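Local coordinates for protein aminopeptidase (Aneurinibacillus sp. AM-1, PDB 5IB9) that probably acts as a zinc-dependent aminopeptidase of the M28 family, removing residues from the N-terminal end of peptides, and carries a protease-associated domain, at residues Asp6-Ile9 and Thr10-Thr13; Ser126-Asp129 and Lys130-Ala134; Gly158-Ala161 and Ser162-Ala165; Val396-Ala399 and Ala400-Gly403. All blocks are in the same frame, centred on the assembly; numbering follows the deposited sequence.

Contact 1 (Asp6-Ile9 and Thr10-Thr13). With ZN (zinc ion), chain E.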
loop_
_atom_site.group_PDB
_atom_site.type_symbol
_atom_site.label_atom_id
_atom_site.label_comp_id
_atom_site.label_asym_id
_atom_site.label_seq_id
_atom_site.Cartn_x
_atom_site.Cartn_y
_atom_site.Cartn_z
ATOM N N ASP A 6 30.695 -22.065 -13.575
ATOM C CA ASP A 6 29.931 -21.293 -14.566
ATOM C C ASP A 6 29.392 -22.192 -15.659
ATOM O O ASP A 6 28.335 -21.908 -16.207
ATOM C CB ASP A 6 30.729 -20.186 -15.256
ATOM C CG ASP A 6 31.217 -19.103 -14.307
ATOM O OD1 ASP A 6 30.647 -18.907 -13.173
ATOM O OD2 ASP A 6 32.167 -18.386 -14.746
ATOM N N HIS A 7 30.115 -23.306 -15.967
ATOM C CA HIS A 7 29.684 -24.214 -17.025
ATOM C C HIS A 7 28.296 -24.857 -16.745
ATOM O O HIS A 7 27.529 -25.115 -17.687
ATOM C CB HIS A 7 30.771 -25.286 -17.277
ATOM C CG HIS A 7 31.963 -24.801 -18.069
ATOM N ND1 HIS A 7 32.976 -25.641 -18.506
ATOM C CD2 HIS A 7 32.309 -23.559 -18.508
ATOM C CE1 HIS A 7 33.889 -24.942 -19.160
ATOM N NE2 HIS A 7 33.520 -23.671 -19.161
ATOM N N GLN A 8 27.959 -25.005 -15.455
ATOM C CA GLN A 8 26.610 -25.544 -15.100
ATOM C C GLN A 8 25.514 -24.597 -15.591
ATOM O O GLN A 8 24.443 -25.033 -15.984
ATOM C CB GLN A 8 26.463 -25.714 -13.591
ATOM C CG GLN A 8 27.408 -26.758 -13.001
ATOM C CD GLN A 8 27.165 -28.182 -13.594
ATOM O OE1 GLN A 8 26.212 -28.431 -14.307
ATOM N NE2 GLN A 8 28.083 -29.075 -13.342
ATOM N N ILE A 9 25.831 -23.306 -15.718
ATOM C CA ILE A 9 24.845 -22.349 -16.245
ATOM C C ILE A 9 24.996 -22.163 -17.767
ATOM O O ILE A 9 24.063 -22.298 -18.511
ATOM C CB ILE A 9 25.085 -20.976 -15.577
ATOM C CG1 ILE A 9 25.017 -21.064 -14.019
ATOM C CG2 ILE A 9 24.210 -19.922 -16.216
ATOM C CD1 ILE A 9 23.639 -21.568 -13.572
ATOM N N THR A 10 26.262 -21.981 -18.247
ATOM C CA THR A 10 26.427 -21.605 -19.652
ATOM C C THR A 10 26.155 -22.751 -20.639
ATOM O O THR A 10 25.858 -22.460 -21.793
ATOM C CB THR A 10 27.840 -20.995 -19.924
ATOM O OG1 THR A 10 28.820 -21.977 -19.607
ATOM C CG2 THR A 10 28.095 -19.804 -18.929
ATOM N N LYS A 11 26.272 -23.987 -20.143
ATOM C CA LYS A 11 25.916 -25.077 -21.058
ATOM C C LYS A 11 24.406 -25.291 -21.214
ATOM O O LYS A 11 23.946 -26.053 -22.083
ATOM C CB LYS A 11 26.476 -26.362 -20.574
ATOM C CG LYS A 11 25.821 -26.986 -19.337
ATOM C CD LYS A 11 26.538 -28.344 -19.042
ATOM C CE LYS A 11 26.123 -28.967 -17.777
ATOM N NZ LYS A 11 26.842 -30.294 -17.626
ATOM N N ARG A 12 23.613 -24.653 -20.374
ATOM C CA ARG A 12 22.177 -24.849 -20.304
ATOM C C ARG A 12 21.351 -23.653 -20.742
ATOM O O ARG A 12 20.145 -23.797 -20.924
ATOM C CB ARG A 12 21.785 -25.135 -18.838
ATOM C CG ARG A 12 22.363 -26.383 -18.300
ATOM C CD ARG A 12 21.587 -26.790 -17.054
ATOM N NE ARG A 12 21.848 -28.216 -16.828
ATOM C CZ ARG A 12 22.933 -28.643 -16.220
ATOM N NH1 ARG A 12 23.851 -27.832 -15.766
ATOM N NH2 ARG A 12 23.145 -29.987 -16.037
ATOM N N THR A 13 21.896 -22.428 -20.893
ATOM C CA THR A 13 21.025 -21.317 -21.257
ATOM C C THR A 13 20.563 -21.322 -22.718
ATOM O O THR A 13 21.338 -21.192 -23.692
ATOM C CB THR A 13 21.857 -20.021 -21.036
ATOM O OG1 THR A 13 23.187 -20.220 -21.635
ATOM C CG2 THR A 13 22.049 -19.660 -19.506
HETATM ZN ZN ZN E . 23.387 -20.642 -23.747
HETATM O O HOH W 1 25.471 -20.366 -23.539
HETATM O O HOH W 2 23.775 -22.828 -23.508
HETATM O O HOH W 3 23.467 -21.014 -25.778
#

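Contact 2 (Ser126-Asp129 and Lys130-Ala134)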
loop_
_atom_site.group_PDB
_atom_site.type_symbol
_atom_site.label_atom_id
_atom_site.label_comp_id
_atom_site.label_asym_id
_atom_site.label_seq_id
_atom_site.Cartn_x
_atom_site.Cartn_y
_atom_site.Cartn_z
ATOM N N SER A 126 8.831 17.589 -9.273
ATOM C CA SER A 126 8.039 16.616 -10.068
ATOM C C SER A 126 6.957 17.386 -10.793
ATOM O O SER A 126 6.521 18.427 -10.242
ATOM C CB SER A 126 7.360 15.561 -9.185
ATOM O OG SER A 126 6.629 16.149 -8.132
ATOM N N PHE A 127 6.531 16.906 -11.968
ATOM C CA PHE A 127 5.270 17.410 -12.583
ATOM C C PHE A 127 4.123 17.466 -11.584
ATOM O O PHE A 127 3.406 18.457 -11.474
ATOM C CB PHE A 127 4.824 16.597 -13.763
ATOM C CG PHE A 127 5.796 16.533 -14.868
ATOM C CD1 PHE A 127 6.223 15.291 -15.351
ATOM C CD2 PHE A 127 6.274 17.706 -15.483
ATOM C CE1 PHE A 127 7.118 15.205 -16.413
ATOM C CE2 PHE A 127 7.169 17.640 -16.546
ATOM C CZ PHE A 127 7.608 16.390 -17.017
ATOM N N ALA A 128 3.903 16.379 -10.851
ATOM C CA ALA A 128 2.963 16.390 -9.723
ATOM C C ALA A 128 3.033 17.596 -8.776
ATOM O O ALA A 128 2.010 18.182 -8.430
ATOM C CB ALA A 128 3.146 15.074 -8.893
ATOM N N ASP A 129 4.224 17.924 -8.275
ATOM C CA ASP A 129 4.309 19.022 -7.321
ATOM C C ASP A 129 4.035 20.424 -7.912
ATOM O O ASP A 129 3.404 21.242 -7.280
ATOM C CB ASP A 129 5.667 19.037 -6.644
ATOM C CG ASP A 129 5.711 18.140 -5.397
ATOM O OD1 ASP A 129 6.850 17.967 -4.901
ATOM O OD2 ASP A 129 4.640 17.640 -4.923
ATOM N N LYS A 130 4.497 20.635 -9.132
ATOM C CA LYS A 130 4.205 21.867 -9.906
ATOM C C LYS A 130 2.726 22.030 -10.005
ATOM O O LYS A 130 2.221 23.100 -9.717
ATOM C CB LYS A 130 4.812 21.785 -11.299
ATOM C CG LYS A 130 6.324 21.842 -11.356
ATOM C CD LYS A 130 6.748 21.344 -12.735
ATOM C CE LYS A 130 8.292 21.183 -12.990
ATOM N NZ LYS A 130 9.044 22.477 -12.816
ATOM N N VAL A 131 1.994 20.968 -10.368
ATOM C CA VAL A 131 0.528 21.074 -10.444
ATOM C C VAL A 131 -0.095 21.377 -9.062
ATOM O O VAL A 131 -1.007 22.233 -8.911
ATOM C CB VAL A 131 -0.090 19.831 -11.135
ATOM C CG1 VAL A 131 -1.604 19.897 -11.114
ATOM C CG2 VAL A 131 0.412 19.738 -12.562
ATOM N N ARG A 132 0.314 20.629 -8.031
ATOM C CA ARG A 132 -0.272 20.874 -6.708
ATOM C C ARG A 132 0.070 22.276 -6.152
ATOM O O ARG A 132 -0.793 22.959 -5.593
ATOM C CB ARG A 132 0.184 19.786 -5.713
ATOM C CG ARG A 132 -0.613 18.482 -5.763
ATOM C CD ARG A 132 -0.138 17.553 -4.627
ATOM N NE ARG A 132 1.214 17.105 -4.916
ATOM C CZ ARG A 132 1.526 15.879 -5.345
ATOM N NH1 ARG A 132 0.577 14.931 -5.499
ATOM N NH2 ARG A 132 2.805 15.589 -5.613
ATOM N N ASN A 133 1.309 22.714 -6.339
ATOM C CA ASN A 133 1.712 24.063 -5.869
ATOM C C ASN A 133 0.836 25.171 -6.485
ATOM O O ASN A 133 0.365 26.069 -5.770
ATOM C CB ASN A 133 3.193 24.334 -6.137
ATOM C CG ASN A 133 4.134 23.393 -5.353
ATOM O OD1 ASN A 133 5.270 23.148 -5.790
ATOM N ND2 ASN A 133 3.636 22.813 -4.254
ATOM N N ALA A 134 0.579 25.067 -7.793
ATOM C CA ALA A 134 -0.301 26.026 -8.522
ATOM C C ALA A 134 -1.765 25.918 -8.115
ATOM O O ALA A 134 -2.453 26.945 -7.909
ATOM C CB ALA A 134 -0.119 25.844 -10.060
#

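Contact 3 (Gly158-Ala161 and Ser162-Ala165)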
loop_
_atom_site.group_PDB
_atom_site.type_symbol
_atom_site.label_atom_id
_atom_site.label_comp_id
_atom_site.label_asym_id
_atom_site.label_seq_id
_atom_site.Cartn_x
_atom_site.Cartn_y
_atom_site.Cartn_z
ATOM N N GLY A 158 0.216 9.446 -10.175
ATOM C CA GLY A 158 -0.891 8.735 -9.627
ATOM C C GLY A 158 -2.091 9.619 -9.534
ATOM O O GLY A 158 -2.021 10.848 -9.727
ATOM N N SER A 159 -3.211 8.979 -9.276
ATOM C CA SER A 159 -4.476 9.661 -9.096
ATOM C C SER A 159 -4.315 10.652 -7.981
ATOM O O SER A 159 -3.608 10.381 -6.995
ATOM C CB SER A 159 -5.576 8.638 -8.746
ATOM O OG SER A 159 -5.115 7.620 -7.829
ATOM N N ASP A 160 -4.926 11.816 -8.103
ATOM C CA ASP A 160 -4.857 12.796 -7.018
ATOM C C ASP A 160 -5.785 13.981 -7.235
ATOM O O ASP A 160 -5.643 14.725 -8.215
ATOM C CB ASP A 160 -3.415 13.281 -6.763
ATOM C CG ASP A 160 -3.304 14.172 -5.518
ATOM O OD1 ASP A 160 -4.365 14.561 -4.979
ATOM O OD2 ASP A 160 -2.164 14.477 -5.066
ATOM N N ALA A 161 -6.718 14.179 -6.303
ATOM C CA ALA A 161 -7.768 15.181 -6.478
ATOM C C ALA A 161 -7.310 16.573 -6.042
ATOM O O ALA A 161 -8.057 17.560 -6.130
ATOM C CB ALA A 161 -9.067 14.759 -5.762
ATOM N N SER A 162 -6.061 16.658 -5.604
ATOM C CA SER A 162 -5.446 17.963 -5.406
ATOM C C SER A 162 -5.098 18.588 -6.751
ATOM O O SER A 162 -4.987 19.819 -6.851
ATOM C CB SER A 162 -4.193 17.852 -4.591
ATOM O OG SER A 162 -4.461 16.891 -3.605
ATOM N N PHE A 163 -4.922 17.745 -7.758
ATOM C CA PHE A 163 -4.567 18.254 -9.104
ATOM C C PHE A 163 -5.638 19.113 -9.802
ATOM O O PHE A 163 -6.841 19.135 -9.462
ATOM C CB PHE A 163 -4.198 17.115 -10.038
ATOM C CG PHE A 163 -3.015 16.261 -9.614
ATOM C CD1 PHE A 163 -1.911 16.779 -8.930
ATOM C CD2 PHE A 163 -2.999 14.922 -10.004
ATOM C CE1 PHE A 163 -0.819 15.948 -8.625
ATOM C CE2 PHE A 163 -1.913 14.099 -9.704
ATOM C CZ PHE A 163 -0.835 14.626 -9.002
ATOM N N VAL A 164 -5.177 19.853 -10.813
ATOM C CA VAL A 164 -6.134 20.453 -11.766
ATOM C C VAL A 164 -5.571 20.060 -13.075
ATOM O O VAL A 164 -4.464 19.555 -13.125
ATOM C CB VAL A 164 -6.256 22.008 -11.677
ATOM C CG1 VAL A 164 -6.863 22.408 -10.350
ATOM C CG2 VAL A 164 -4.897 22.678 -11.921
ATOM N N ALA A 165 -6.312 20.288 -14.171
ATOM C CA ALA A 165 -5.855 19.818 -15.464
ATOM C C ALA A 165 -4.437 20.309 -15.763
ATOM O O ALA A 165 -4.090 21.460 -15.445
ATOM C CB ALA A 165 -6.865 20.252 -16.578
HETATM O O HOH W 4 -8.572 17.022 -9.227
#

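Contact 4 (Val396-Ala399 and Ala400-Gly403)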
loop_
_atom_site.group_PDB
_atom_site.type_symbol
_atom_site.label_atom_id
_atom_site.label_comp_id
_atom_site.label_asym_id
_atom_site.label_seq_id
_atom_site.Cartn_x
_atom_site.Cartn_y
_atom_site.Cartn_z
ATOM N N VAL A 396 24.424 -15.358 -9.994
ATOM C CA VAL A 396 23.544 -15.922 -8.991
ATOM C C VAL A 396 24.124 -17.283 -8.486
ATOM O O VAL A 396 24.160 -17.540 -7.289
ATOM C CB VAL A 396 22.163 -16.115 -9.534
ATOM C CG1 VAL A 396 21.262 -17.038 -8.605
ATOM C CG2 VAL A 396 21.468 -14.716 -9.758
ATOM N N TYR A 397 24.595 -18.090 -9.441
ATOM C CA TYR A 397 25.058 -19.422 -8.998
ATOM C C TYR A 397 26.340 -19.342 -8.248
ATOM O O TYR A 397 26.667 -20.252 -7.454
ATOM C CB TYR A 397 25.275 -20.231 -10.269
ATOM C CG TYR A 397 25.569 -21.690 -10.032
ATOM C CD1 TYR A 397 24.620 -22.489 -9.405
ATOM C CD2 TYR A 397 26.718 -22.234 -10.503
ATOM C CE1 TYR A 397 24.829 -23.915 -9.251
ATOM C CE2 TYR A 397 26.951 -23.636 -10.321
ATOM C CZ TYR A 397 26.037 -24.424 -9.694
ATOM O OH TYR A 397 26.331 -25.837 -9.531
ATOM N N GLN A 398 27.144 -18.278 -8.437
ATOM C CA GLN A 398 28.340 -18.148 -7.614
ATOM C C GLN A 398 27.936 -18.194 -6.106
ATOM O O GLN A 398 28.650 -18.738 -5.269
ATOM C CB GLN A 398 29.052 -16.836 -7.873
ATOM C CG GLN A 398 30.380 -16.602 -7.034
ATOM C CD GLN A 398 31.314 -15.622 -7.671
ATOM O OE1 GLN A 398 31.218 -15.329 -8.890
ATOM N NE2 GLN A 398 32.218 -15.053 -6.868
ATOM N N ALA A 399 26.782 -17.595 -5.767
ATOM C CA ALA A 399 26.275 -17.692 -4.366
ATOM C C ALA A 399 25.406 -18.936 -4.226
ATOM O O ALA A 399 25.565 -19.680 -3.176
ATOM C CB ALA A 399 25.425 -16.386 -4.026
ATOM N N ALA A 400 24.555 -19.325 -5.185
ATOM C CA ALA A 400 23.553 -20.341 -4.901
ATOM C C ALA A 400 24.149 -21.745 -4.968
ATOM O O ALA A 400 23.520 -22.717 -4.472
ATOM C CB ALA A 400 22.365 -20.278 -5.841
ATOM N N ARG A 401 25.294 -21.912 -5.664
ATOM C CA ARG A 401 25.885 -23.335 -5.703
ATOM C C ARG A 401 26.234 -23.794 -4.293
ATOM O O ARG A 401 26.567 -23.062 -3.402
ATOM C CB ARG A 401 27.115 -23.337 -6.606
ATOM C CG ARG A 401 28.311 -22.564 -6.003
ATOM C CD ARG A 401 29.230 -22.400 -7.277
ATOM N NE ARG A 401 30.583 -22.768 -6.956
ATOM C CZ ARG A 401 31.550 -21.903 -6.708
ATOM N NH1 ARG A 401 31.311 -20.593 -6.765
ATOM N NH2 ARG A 401 32.760 -22.335 -6.406
ATOM N N PRO A 402 26.249 -25.112 -4.046
ATOM C CA PRO A 402 26.538 -25.518 -2.688
ATOM C C PRO A 402 27.970 -25.090 -2.283
ATOM O O PRO A 402 28.929 -25.230 -3.071
ATOM C CB PRO A 402 26.412 -27.039 -2.786
ATOM C CG PRO A 402 25.456 -27.303 -4.000
ATOM C CD PRO A 402 25.816 -26.184 -4.958
ATOM N N GLY A 403 28.103 -24.668 -1.051
ATOM C CA GLY A 403 29.336 -24.250 -0.450
ATOM C C GLY A 403 29.346 -22.768 -0.104
ATOM O O GLY A 403 28.454 -22.008 -0.521
HETATM O O HOH W 5 28.548 -20.381 -3.046
HETATM O O HOH W 6 26.392 -19.506 -0.210
#

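Contact 1 (Asp6-Ile9 and Thr10-Thr13)
Arg12 folds back over the last turn of the short N-terminal helix 6-10 and meets Gln8 in a local side-chain contact, where the helix ends and runs into the loop before helix 15-25. One nitrogen, Arg12 NH1, carries the link: it donates to the side-chain oxygen Gln8 OE1 at 2.8 Å and to the backbone oxygen Gln8 O at 2.9 Å. The second bond uses a lone pair of the carbonyl, and both acceptors lie close to the guanidinium plane. The two side chains run side by side, with amide and guanidinium only 19° apart. Gln8 is bent at chi2 (-61°), which swings its amide round to the arginine. With an alanine here both N-H bonds of the guanidinium are gone, and the Gln8 amide would probably be free to turn. Thr10 N donates to Asp6 O at 2.9 Å, and Arg12 N reaches Ile9 O at 3.0 Å. Ile9 CG2 packs on Thr13 CG2, and the Ile9 side chain also touches helices 382-400 and 238-256. The turn delivers Thr13 to a zinc ion, which it chelates through both Thr13 O and Thr13 OG1, with Asp386 and three waters completing the shell; Thr13 OG1 also hydrogen-bonds to Asp390 of helix 382-400. Two of those waters donate to Thr10 O, so Thr10 O acts as a second-shell acceptor that positions them on the metal.

Contact 2 (Ser126-Asp129 and Lys130-Ala134)
Arg132 and Asp129, three residues apart on helix 127-136, meet with their flat ends turned steeply against each other, carboxylate and guanidinium planes 73° apart. The guanidinium presents its edge: Arg132 NH2 donates to Asp129 OD2 at 2.8 Å with a nearly straight N-H (168°), while the oxygen is met from above the carboxylate plane. A weak second bond from Arg132 NE to the same oxygen, at 3.5 Å, makes the salt bridge lopsided. The bend at chi3 (-69°) folds the arginine back along the helix, laying one guanidinium face over the backbone of Ala128, with Ala128 O toward the rim, while Ala128 CB lies 3.3 Å from Arg132 NH2. At the start of the helix Ser126 is the N-cap, its OG accepting from Asp129 N at 3.0 Å. Asp129 is thus tied twice, by its backbone N to the cap and by its carboxylate to the arginine. This helix is the crossover of a beta-alpha-beta unit in the PA domain, between strands 117-121 and 141-145. Lys130 turns to the strand side, where its NZ bonds to the backbone oxygens of Gln121, Leu102 and Gly123. Phe127 points from the first turn toward Phe85, Leu152 and Ile144. Replacing Arg132 with a leucine would probably leave the carboxylates of Asp129 and Asp160, the latter a partner of Arg132 NH1, without their shared positive charge. Regular i to i+4 backbone bonds continue the helix, among them Asn133 N to Asp129 O at 2.7 Å.

Contact 3 (Gly158-Ala161 and Ser162-Ala165)
With CG anti to the backbone N (chi1 -173°), Asp160 sends its carboxylate to Ser162, while the turn itself sets Asp160 CB against the ring of Phe163, whose own chi1 of -60° folds the phenyl back over the turn. Asp160 OD1 is gripped twice: Ser162 N donates to it at 2.8 Å from above the carboxylate plane, and Ser162 OG stands 2.7 Å from the same Asp160 OD1. The proton of that hydroxyl is not settled, because Ser162 OG also bonds to Ser162 OG of the second subunit. Asp160 CB sits over one face of the Phe163 ring in a CH-pi contact, 3.7 Å from the centroid and 22° off the ring normal. Gly158 O approaches the same ring at its edge, 3.3 Å from Phe163 CE2. The backbone closes the turn through Phe163 N to Asp160 O at 3.1 Å, and a water donates to Phe163 O and, weakly, to Ala161 O. The Phe163 ring also touches Val131 and Arg132, which places the turn against helix 127-136. Lys136 of the second subunit donates to Ala161 O, placing the loop at the dimer interface. Asp160 to Phe163 form a type I beta turn, and the bond from Ser162 N to the aspartate two residues earlier makes the start of the turn an Asx turn, in the PA domain loop that leads into strand 165-169.

Contact 4 (Val396-Ala399 and Ala400-Gly403)
Arg401 N donates to Tyr397 O at 2.8 Å, and the same carbonyl oxygen lies against the aliphatic chain of the arginine, 3.2 Å from Arg401 CB. One residue earlier Ala400 N bonds to Val396 O, also at 2.8 Å. These are the last helical bonds of helix 382-400, for Arg401 is where the chain leaves helical angles. The side chains of Tyr397 and Arg401 cross at about a right angle. Arg401 CB sits over one face of the Tyr397 ring in a CH-pi contact, 3.5 Å from the centroid and 15° off the ring normal. Tyr397 CG is anti to the backbone N (chi1 -172°), which carries the ring along the helix to lie beneath the arginine's first carbons; the guanidinium itself reaches past the ring toward Gln398, where Arg401 NH1 comes within 3.6 Å of Gln398 O. Gln398 spends its amide on Arg333 and on the backbone of Val406. Val396 and Ala400 pack together and against Leu264, so this side of the helix end rests on strand 263-269. Gly403 adopts a positive phi of 114°, at which a CB would jam against the carbonyl before it. Hydrocarbon over the tyrosine face thus packs the helix end, while Gln398 O and Ala399 O are reached by waters that also reach Gly403 O.

How the contacts relate
From the N terminus, contact 1 rounds off helix 6-10 and turns the chain toward helix 15-25. Contact 2 opens helix 127-136 of the PA domain, and contact 3 turns the loop before strand 165-169. Contact 4 ends helix 382-400. All four are local and follow in series, so none nests in or crosses another. In space they form two pairs. Contacts 1 and 4, centres 13 Å apart, join the N-terminal helix to the last helix through Gln8 and Ile9 on Tyr397. Contacts 2 and 3, centres 9 Å apart, share the Arg132-Asp160 salt bridge. The pairs lie on opposite sides of the chain's centre.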